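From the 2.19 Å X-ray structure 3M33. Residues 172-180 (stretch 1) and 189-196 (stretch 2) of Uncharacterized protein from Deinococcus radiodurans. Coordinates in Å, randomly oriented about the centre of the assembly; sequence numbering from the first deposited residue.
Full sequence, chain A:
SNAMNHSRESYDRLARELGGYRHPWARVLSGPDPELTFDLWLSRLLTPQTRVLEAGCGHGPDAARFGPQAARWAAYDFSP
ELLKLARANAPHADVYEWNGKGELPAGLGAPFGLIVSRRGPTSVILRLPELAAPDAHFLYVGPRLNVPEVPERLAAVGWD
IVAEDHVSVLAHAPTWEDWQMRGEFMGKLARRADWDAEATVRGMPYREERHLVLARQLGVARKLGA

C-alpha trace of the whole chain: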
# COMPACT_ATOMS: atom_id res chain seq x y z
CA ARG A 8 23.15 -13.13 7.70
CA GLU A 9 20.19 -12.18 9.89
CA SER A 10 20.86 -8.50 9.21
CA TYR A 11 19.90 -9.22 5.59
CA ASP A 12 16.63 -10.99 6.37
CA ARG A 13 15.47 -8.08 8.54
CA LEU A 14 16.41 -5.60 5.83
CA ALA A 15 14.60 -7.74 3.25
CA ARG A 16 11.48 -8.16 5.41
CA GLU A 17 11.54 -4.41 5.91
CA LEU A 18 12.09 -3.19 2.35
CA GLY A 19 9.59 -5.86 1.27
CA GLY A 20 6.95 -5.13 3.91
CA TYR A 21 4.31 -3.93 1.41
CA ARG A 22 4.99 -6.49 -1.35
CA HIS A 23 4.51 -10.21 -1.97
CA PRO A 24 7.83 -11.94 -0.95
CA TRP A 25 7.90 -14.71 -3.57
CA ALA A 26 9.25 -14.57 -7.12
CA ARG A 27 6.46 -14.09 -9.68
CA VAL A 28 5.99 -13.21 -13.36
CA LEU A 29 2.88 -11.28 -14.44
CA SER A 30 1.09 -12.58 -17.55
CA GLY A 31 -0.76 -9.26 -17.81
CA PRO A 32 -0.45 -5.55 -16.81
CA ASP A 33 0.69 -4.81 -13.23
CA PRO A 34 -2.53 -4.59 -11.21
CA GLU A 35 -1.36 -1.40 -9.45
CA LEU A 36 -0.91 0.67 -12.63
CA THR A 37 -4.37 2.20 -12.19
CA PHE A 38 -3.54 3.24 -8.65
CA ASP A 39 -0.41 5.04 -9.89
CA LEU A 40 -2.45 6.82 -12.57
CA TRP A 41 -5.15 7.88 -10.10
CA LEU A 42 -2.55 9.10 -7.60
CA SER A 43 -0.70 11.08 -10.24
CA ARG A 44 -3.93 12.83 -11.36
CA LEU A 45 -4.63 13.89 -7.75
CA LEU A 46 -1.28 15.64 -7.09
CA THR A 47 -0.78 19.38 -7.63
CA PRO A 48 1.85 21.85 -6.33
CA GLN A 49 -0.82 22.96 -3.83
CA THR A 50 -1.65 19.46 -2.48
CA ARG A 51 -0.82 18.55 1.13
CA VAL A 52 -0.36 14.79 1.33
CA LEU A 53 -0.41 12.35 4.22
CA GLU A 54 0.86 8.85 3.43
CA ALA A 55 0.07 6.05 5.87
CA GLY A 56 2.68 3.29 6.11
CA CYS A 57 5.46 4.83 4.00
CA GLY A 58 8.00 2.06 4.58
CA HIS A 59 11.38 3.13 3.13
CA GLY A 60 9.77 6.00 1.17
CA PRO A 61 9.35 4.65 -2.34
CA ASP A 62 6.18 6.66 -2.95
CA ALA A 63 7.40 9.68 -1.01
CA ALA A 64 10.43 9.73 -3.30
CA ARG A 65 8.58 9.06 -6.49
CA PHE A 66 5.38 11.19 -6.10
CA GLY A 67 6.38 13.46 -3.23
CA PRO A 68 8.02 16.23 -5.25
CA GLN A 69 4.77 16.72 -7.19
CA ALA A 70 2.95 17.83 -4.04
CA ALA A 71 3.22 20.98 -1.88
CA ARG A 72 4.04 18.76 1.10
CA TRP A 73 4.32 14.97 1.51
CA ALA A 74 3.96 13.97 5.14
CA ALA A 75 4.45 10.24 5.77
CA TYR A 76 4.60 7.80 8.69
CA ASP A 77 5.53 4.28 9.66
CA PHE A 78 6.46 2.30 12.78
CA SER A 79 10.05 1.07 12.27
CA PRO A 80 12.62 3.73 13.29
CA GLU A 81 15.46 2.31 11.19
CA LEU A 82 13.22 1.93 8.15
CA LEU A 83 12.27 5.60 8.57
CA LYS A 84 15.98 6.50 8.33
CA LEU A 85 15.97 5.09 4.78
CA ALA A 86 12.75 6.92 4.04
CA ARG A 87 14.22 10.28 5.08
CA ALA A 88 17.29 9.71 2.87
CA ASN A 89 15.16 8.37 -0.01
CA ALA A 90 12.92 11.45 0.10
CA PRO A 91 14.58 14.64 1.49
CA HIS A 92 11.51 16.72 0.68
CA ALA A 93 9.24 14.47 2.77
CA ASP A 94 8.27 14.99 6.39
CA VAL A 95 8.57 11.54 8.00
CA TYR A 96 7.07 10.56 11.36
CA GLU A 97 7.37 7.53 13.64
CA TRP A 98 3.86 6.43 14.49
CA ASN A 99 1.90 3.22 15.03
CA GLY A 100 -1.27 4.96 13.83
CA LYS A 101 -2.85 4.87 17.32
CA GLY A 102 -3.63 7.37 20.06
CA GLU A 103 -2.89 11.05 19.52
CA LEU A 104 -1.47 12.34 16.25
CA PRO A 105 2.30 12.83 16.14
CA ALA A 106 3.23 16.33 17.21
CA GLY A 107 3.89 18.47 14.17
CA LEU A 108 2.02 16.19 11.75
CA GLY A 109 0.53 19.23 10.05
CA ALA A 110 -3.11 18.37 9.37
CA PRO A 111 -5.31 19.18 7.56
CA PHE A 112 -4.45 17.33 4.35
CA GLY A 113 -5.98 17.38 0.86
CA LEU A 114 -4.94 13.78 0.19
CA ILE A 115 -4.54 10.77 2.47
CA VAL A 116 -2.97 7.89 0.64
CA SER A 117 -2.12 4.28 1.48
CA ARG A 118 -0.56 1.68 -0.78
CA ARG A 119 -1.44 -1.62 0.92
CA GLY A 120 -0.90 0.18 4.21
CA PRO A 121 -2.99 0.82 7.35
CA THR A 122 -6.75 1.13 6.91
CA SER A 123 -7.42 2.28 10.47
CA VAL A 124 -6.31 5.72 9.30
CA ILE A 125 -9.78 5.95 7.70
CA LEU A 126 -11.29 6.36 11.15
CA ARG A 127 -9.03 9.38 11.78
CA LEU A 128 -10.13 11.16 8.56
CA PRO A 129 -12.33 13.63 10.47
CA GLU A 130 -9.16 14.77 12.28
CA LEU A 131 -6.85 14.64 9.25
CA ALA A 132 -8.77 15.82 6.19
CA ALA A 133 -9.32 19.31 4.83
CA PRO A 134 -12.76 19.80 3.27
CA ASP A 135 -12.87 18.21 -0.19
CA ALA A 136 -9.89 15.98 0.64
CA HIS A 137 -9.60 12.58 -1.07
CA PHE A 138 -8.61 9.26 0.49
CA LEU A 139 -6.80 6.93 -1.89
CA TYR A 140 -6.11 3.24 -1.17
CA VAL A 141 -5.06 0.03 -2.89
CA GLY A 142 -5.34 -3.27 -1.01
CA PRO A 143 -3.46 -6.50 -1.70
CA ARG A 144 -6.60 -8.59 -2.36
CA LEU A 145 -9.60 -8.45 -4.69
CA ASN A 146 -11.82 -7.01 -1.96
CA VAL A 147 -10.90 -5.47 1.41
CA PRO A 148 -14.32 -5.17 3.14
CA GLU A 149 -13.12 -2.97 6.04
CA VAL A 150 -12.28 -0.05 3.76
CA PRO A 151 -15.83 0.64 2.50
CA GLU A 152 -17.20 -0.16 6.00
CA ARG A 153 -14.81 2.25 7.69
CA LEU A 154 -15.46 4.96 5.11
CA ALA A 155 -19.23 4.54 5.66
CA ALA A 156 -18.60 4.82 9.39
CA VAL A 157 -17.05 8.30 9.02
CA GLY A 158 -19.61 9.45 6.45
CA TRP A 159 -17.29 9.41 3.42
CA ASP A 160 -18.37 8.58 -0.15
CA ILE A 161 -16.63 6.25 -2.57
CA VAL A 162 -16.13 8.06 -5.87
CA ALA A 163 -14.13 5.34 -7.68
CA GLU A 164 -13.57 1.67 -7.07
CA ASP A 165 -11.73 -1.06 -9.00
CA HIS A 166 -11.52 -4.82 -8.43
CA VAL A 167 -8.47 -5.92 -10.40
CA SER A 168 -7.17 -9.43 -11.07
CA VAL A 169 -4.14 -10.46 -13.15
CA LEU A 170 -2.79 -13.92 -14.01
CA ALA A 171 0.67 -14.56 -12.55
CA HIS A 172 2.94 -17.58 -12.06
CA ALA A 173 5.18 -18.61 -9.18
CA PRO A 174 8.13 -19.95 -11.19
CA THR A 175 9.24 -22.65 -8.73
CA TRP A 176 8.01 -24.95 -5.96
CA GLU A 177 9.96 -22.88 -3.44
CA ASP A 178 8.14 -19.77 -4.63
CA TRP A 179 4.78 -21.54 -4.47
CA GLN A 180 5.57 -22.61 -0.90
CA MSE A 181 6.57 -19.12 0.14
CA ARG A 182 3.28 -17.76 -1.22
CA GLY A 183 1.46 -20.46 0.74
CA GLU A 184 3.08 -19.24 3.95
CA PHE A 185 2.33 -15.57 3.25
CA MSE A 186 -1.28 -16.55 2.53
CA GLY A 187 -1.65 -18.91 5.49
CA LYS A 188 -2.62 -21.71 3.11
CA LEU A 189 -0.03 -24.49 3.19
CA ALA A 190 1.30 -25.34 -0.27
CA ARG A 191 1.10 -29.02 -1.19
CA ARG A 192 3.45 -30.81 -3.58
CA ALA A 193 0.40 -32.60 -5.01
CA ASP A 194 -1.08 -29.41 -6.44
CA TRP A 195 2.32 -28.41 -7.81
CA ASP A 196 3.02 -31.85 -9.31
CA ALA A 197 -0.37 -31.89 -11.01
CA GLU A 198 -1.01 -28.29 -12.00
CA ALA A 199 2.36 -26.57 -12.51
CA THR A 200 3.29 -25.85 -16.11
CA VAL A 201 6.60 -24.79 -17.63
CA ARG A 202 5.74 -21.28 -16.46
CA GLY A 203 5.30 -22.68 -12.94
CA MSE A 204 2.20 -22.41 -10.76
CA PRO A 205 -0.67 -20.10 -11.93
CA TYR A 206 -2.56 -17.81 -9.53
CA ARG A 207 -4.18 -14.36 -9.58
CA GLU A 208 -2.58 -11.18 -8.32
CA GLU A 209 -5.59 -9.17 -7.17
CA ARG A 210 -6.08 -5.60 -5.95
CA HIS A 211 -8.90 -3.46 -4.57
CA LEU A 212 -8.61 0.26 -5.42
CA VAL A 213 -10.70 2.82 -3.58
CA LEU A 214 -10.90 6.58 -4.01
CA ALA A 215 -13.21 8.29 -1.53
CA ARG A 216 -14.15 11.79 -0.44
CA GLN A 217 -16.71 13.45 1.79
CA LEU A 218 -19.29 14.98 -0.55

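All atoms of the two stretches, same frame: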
# COMPACT_ATOMS: atom_id res chain seq x y z
N HIS A 172 2.40 -16.26 -12.39
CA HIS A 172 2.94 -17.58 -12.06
C HIS A 172 4.04 -17.48 -11.02
O HIS A 172 4.88 -16.57 -11.08
CB HIS A 172 3.51 -18.28 -13.29
CG HIS A 172 2.52 -18.49 -14.38
ND1 HIS A 172 1.86 -19.69 -14.58
CD2 HIS A 172 2.06 -17.65 -15.34
CE1 HIS A 172 1.05 -19.57 -15.61
NE2 HIS A 172 1.15 -18.35 -16.09
N ALA A 173 4.03 -18.40 -10.06
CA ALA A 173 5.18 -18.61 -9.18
C ALA A 173 6.09 -19.60 -9.91
O ALA A 173 5.68 -20.74 -10.18
CB ALA A 173 4.74 -19.16 -7.85
N PRO A 174 7.31 -19.17 -10.25
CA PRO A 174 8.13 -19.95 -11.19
C PRO A 174 8.63 -21.28 -10.63
O PRO A 174 8.89 -22.18 -11.41
CB PRO A 174 9.32 -19.03 -11.51
CG PRO A 174 8.90 -17.66 -11.03
CD PRO A 174 7.94 -17.89 -9.89
N THR A 175 8.75 -21.40 -9.31
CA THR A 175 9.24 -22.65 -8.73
C THR A 175 8.47 -23.09 -7.49
O THR A 175 7.75 -22.29 -6.86
CB THR A 175 10.71 -22.53 -8.32
OG1 THR A 175 10.81 -21.67 -7.19
CG2 THR A 175 11.55 -21.96 -9.47
N TRP A 176 8.62 -24.37 -7.15
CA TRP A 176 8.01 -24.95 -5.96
C TRP A 176 8.31 -24.12 -4.73
O TRP A 176 7.43 -23.85 -3.91
CB TRP A 176 8.49 -26.40 -5.77
CG TRP A 176 8.23 -26.95 -4.39
CD1 TRP A 176 9.17 -27.33 -3.48
CD2 TRP A 176 6.96 -27.18 -3.77
NE1 TRP A 176 8.56 -27.79 -2.33
CE2 TRP A 176 7.20 -27.71 -2.49
CE3 TRP A 176 5.63 -27.00 -4.18
CZ2 TRP A 176 6.17 -28.05 -1.61
CZ3 TRP A 176 4.61 -27.35 -3.31
CH2 TRP A 176 4.89 -27.86 -2.04
N GLU A 177 9.57 -23.70 -4.58
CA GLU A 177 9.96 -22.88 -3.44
C GLU A 177 9.13 -21.59 -3.39
O GLU A 177 8.68 -21.16 -2.32
CB GLU A 177 11.44 -22.52 -3.50
CG GLU A 177 12.36 -23.69 -3.20
CD GLU A 177 12.32 -24.75 -4.28
OE1 GLU A 177 12.24 -24.40 -5.48
OE2 GLU A 177 12.38 -25.95 -3.93
N ASP A 178 8.93 -20.98 -4.55
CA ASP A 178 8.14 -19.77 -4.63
C ASP A 178 6.67 -20.04 -4.29
O ASP A 178 6.03 -19.25 -3.60
CB ASP A 178 8.27 -19.15 -6.02
CG ASP A 178 9.65 -18.59 -6.27
OD1 ASP A 178 10.09 -17.73 -5.48
OD2 ASP A 178 10.30 -19.02 -7.26
N TRP A 179 6.15 -21.16 -4.78
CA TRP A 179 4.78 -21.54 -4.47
C TRP A 179 4.59 -21.72 -2.98
O TRP A 179 3.58 -21.28 -2.42
CB TRP A 179 4.38 -22.82 -5.20
CG TRP A 179 2.92 -23.14 -5.07
CD1 TRP A 179 2.38 -24.26 -4.52
CD2 TRP A 179 1.83 -22.31 -5.48
NE1 TRP A 179 1.01 -24.19 -4.58
CE2 TRP A 179 0.64 -23.01 -5.16
CE3 TRP A 179 1.73 -21.06 -6.09
CZ2 TRP A 179 -0.63 -22.49 -5.43
CZ3 TRP A 179 0.47 -20.54 -6.36
CH2 TRP A 179 -0.69 -21.26 -6.03
N GLN A 180 5.57 -22.37 -2.34
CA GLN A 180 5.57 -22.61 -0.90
C GLN A 180 5.57 -21.32 -0.12
O GLN A 180 4.83 -21.18 0.85
CB GLN A 180 6.85 -23.34 -0.46
CG GLN A 180 6.96 -24.79 -0.81
CD GLN A 180 8.15 -25.43 -0.10
OE1 GLN A 180 8.25 -26.65 -0.03
NE2 GLN A 180 9.03 -24.60 0.43
N LEU A 189 -1.17 -23.61 3.44
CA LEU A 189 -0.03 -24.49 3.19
C LEU A 189 0.01 -25.02 1.75
O LEU A 189 -0.95 -25.60 1.25
CB LEU A 189 -0.04 -25.66 4.17
CG LEU A 189 1.13 -26.64 4.07
CD1 LEU A 189 2.45 -25.93 4.31
CD2 LEU A 189 0.95 -27.79 5.04
N ALA A 190 1.14 -24.81 1.08
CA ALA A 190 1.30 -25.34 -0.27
C ALA A 190 1.52 -26.86 -0.21
O ALA A 190 2.23 -27.36 0.67
CB ALA A 190 2.46 -24.68 -0.94
N ARG A 191 0.93 -27.58 -1.15
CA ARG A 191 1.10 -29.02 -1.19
C ARG A 191 1.70 -29.49 -2.50
O ARG A 191 1.22 -29.13 -3.58
CB ARG A 191 -0.24 -29.72 -0.91
CG ARG A 191 -1.45 -28.89 -1.28
CD ARG A 191 -2.49 -28.97 -0.17
NE ARG A 191 -3.77 -29.45 -0.66
CZ ARG A 191 -4.82 -29.71 0.12
NH1 ARG A 191 -4.72 -29.54 1.44
NH2 ARG A 191 -5.95 -30.14 -0.41
N ARG A 192 2.75 -30.30 -2.40
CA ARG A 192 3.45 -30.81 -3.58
C ARG A 192 2.49 -31.43 -4.60
O ARG A 192 2.74 -31.37 -5.81
CB ARG A 192 4.54 -31.80 -3.16
CG ARG A 192 5.33 -32.37 -4.33
CD ARG A 192 5.80 -31.27 -5.28
NE ARG A 192 7.15 -30.79 -4.98
CZ ARG A 192 8.13 -30.72 -5.88
NH1 ARG A 192 9.33 -30.27 -5.54
NH2 ARG A 192 7.91 -31.11 -7.13
N ALA A 193 1.40 -32.01 -4.13
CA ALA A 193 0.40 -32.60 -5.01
C ALA A 193 -0.13 -31.60 -6.03
O ALA A 193 -0.14 -31.88 -7.22
CB ALA A 193 -0.75 -33.17 -4.19
N ASP A 194 -0.57 -30.45 -5.55
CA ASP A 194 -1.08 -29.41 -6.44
C ASP A 194 -0.02 -28.92 -7.42
O ASP A 194 -0.32 -28.63 -8.58
CB ASP A 194 -1.62 -28.22 -5.63
CG ASP A 194 -2.78 -28.60 -4.74
OD1 ASP A 194 -3.19 -29.78 -4.76
OD2 ASP A 194 -3.28 -27.71 -4.01
N TRP A 195 1.22 -28.82 -6.95
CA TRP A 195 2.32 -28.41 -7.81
C TRP A 195 2.53 -29.47 -8.87
O TRP A 195 2.50 -29.17 -10.07
CB TRP A 195 3.61 -28.20 -7.01
CG TRP A 195 4.79 -27.92 -7.88
CD1 TRP A 195 5.65 -28.83 -8.39
CD2 TRP A 195 5.22 -26.64 -8.39
NE1 TRP A 195 6.60 -28.21 -9.17
CE2 TRP A 195 6.35 -26.86 -9.18
CE3 TRP A 195 4.76 -25.33 -8.23
CZ2 TRP A 195 7.04 -25.83 -9.83
CZ3 TRP A 195 5.43 -24.30 -8.87
CH2 TRP A 195 6.56 -24.56 -9.67
N ASP A 196 2.73 -30.71 -8.42
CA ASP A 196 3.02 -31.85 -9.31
C ASP A 196 1.96 -32.07 -10.38
O ASP A 196 2.25 -32.61 -11.44
CB ASP A 196 3.22 -33.13 -8.51
CG ASP A 196 4.62 -33.25 -7.93
OD1 ASP A 196 5.51 -32.48 -8.36
OD2 ASP A 196 4.85 -34.13 -7.06
O HOH W 1 -1.03 -25.91 -3.06
O HOH W 2 3.15 -23.34 1.95

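Residues 172-180 leave a strand at Ala173, pass through Pro174 and Thr175, and enter a helix at Trp176; residues 189-196 approach as an extended segment and turn into a second helix at Arg192. The two helices run at 132° to one another, closer to antiparallel than to parallel, and their axes come no nearer than 10.8 Å. That gap is filled largely by indole rings, and the backbones draw closest where the extended segment passes the first helix, with Gln180 CA 5.1 Å from Ala190 CA. The contact buries 468 Å² in all, most of it on Trp176, Trp195 and Ala190, and no direct hydrogen bond crosses it.

Trp176 contributes the largest share. Its side chain, in the t rotamer, reaches across the start of the second helix, so that CH2 lies 3.3 Å from Arg192 N and 3.6 Å from Arg191 C. One face of the indole is covered by the guanidinium of Arg192, whose CZ sits 4.2 Å from the centroid of the five-membered ring of Trp176 and only 16° off the ring normal. This is a cation-pi arrangement, in which the positive charge rests against the electron-rich face. A salt bridge within the second helix, from Arg192 NH2 to Asp196 OD1 at 3.0 Å, also engages this guanidinium.

Trp195 points toward the first stretch and tucks its ring against the turn that opens the helix there. The ring lies under the backbone of this turn: Trp195 CH2 is 3.2 Å from Thr175 C and 3.3 Å from Trp176 N, while the carbonyl oxygens of Ala173 and Pro174 lie at the ring edge. Trp176 CB stands over the face of the five-membered ring of Trp195, 4.2 Å from its centroid, in a CH-pi contact. The two indoles themselves form an offset edge-to-face pair, the edge of Trp176 directed to the face of Trp195 with planes at 66°, and Trp176 CE3 also packs on Trp195 CB at 3.7 Å. Trp179, one turn along the first helix, adds to this apolar cluster, its CB 4.0 Å from Trp195 CE3.

The turn supporting these contacts is capped by Thr175, whose OG1 accepts a weak hydrogen bond from Asp178 N at 3.3 Å and donates to Asp178 OD2 at 2.7 Å.

Ala190 directs its methyl group toward the first helix, close to where the two backbones come nearest. Its CB meets Trp179 CD1 at 3.6 Å and Gln180 CA at 3.7 Å, with Trp176 CH2 farther off at 4.2 Å.

Water supplies the polar links that direct bonding does not. One molecule accepts from Trp179 NE1 (3.1 Å) and Arg191 N (3.2 Å) and donates to Asp194 OD2 (3.0 Å), satisfying the indole nitrogen. A second accepts from Ala190 N at 2.6 Å and donates to Gln180 O at 2.9 Å, bridging the two backbones beside their closest approach.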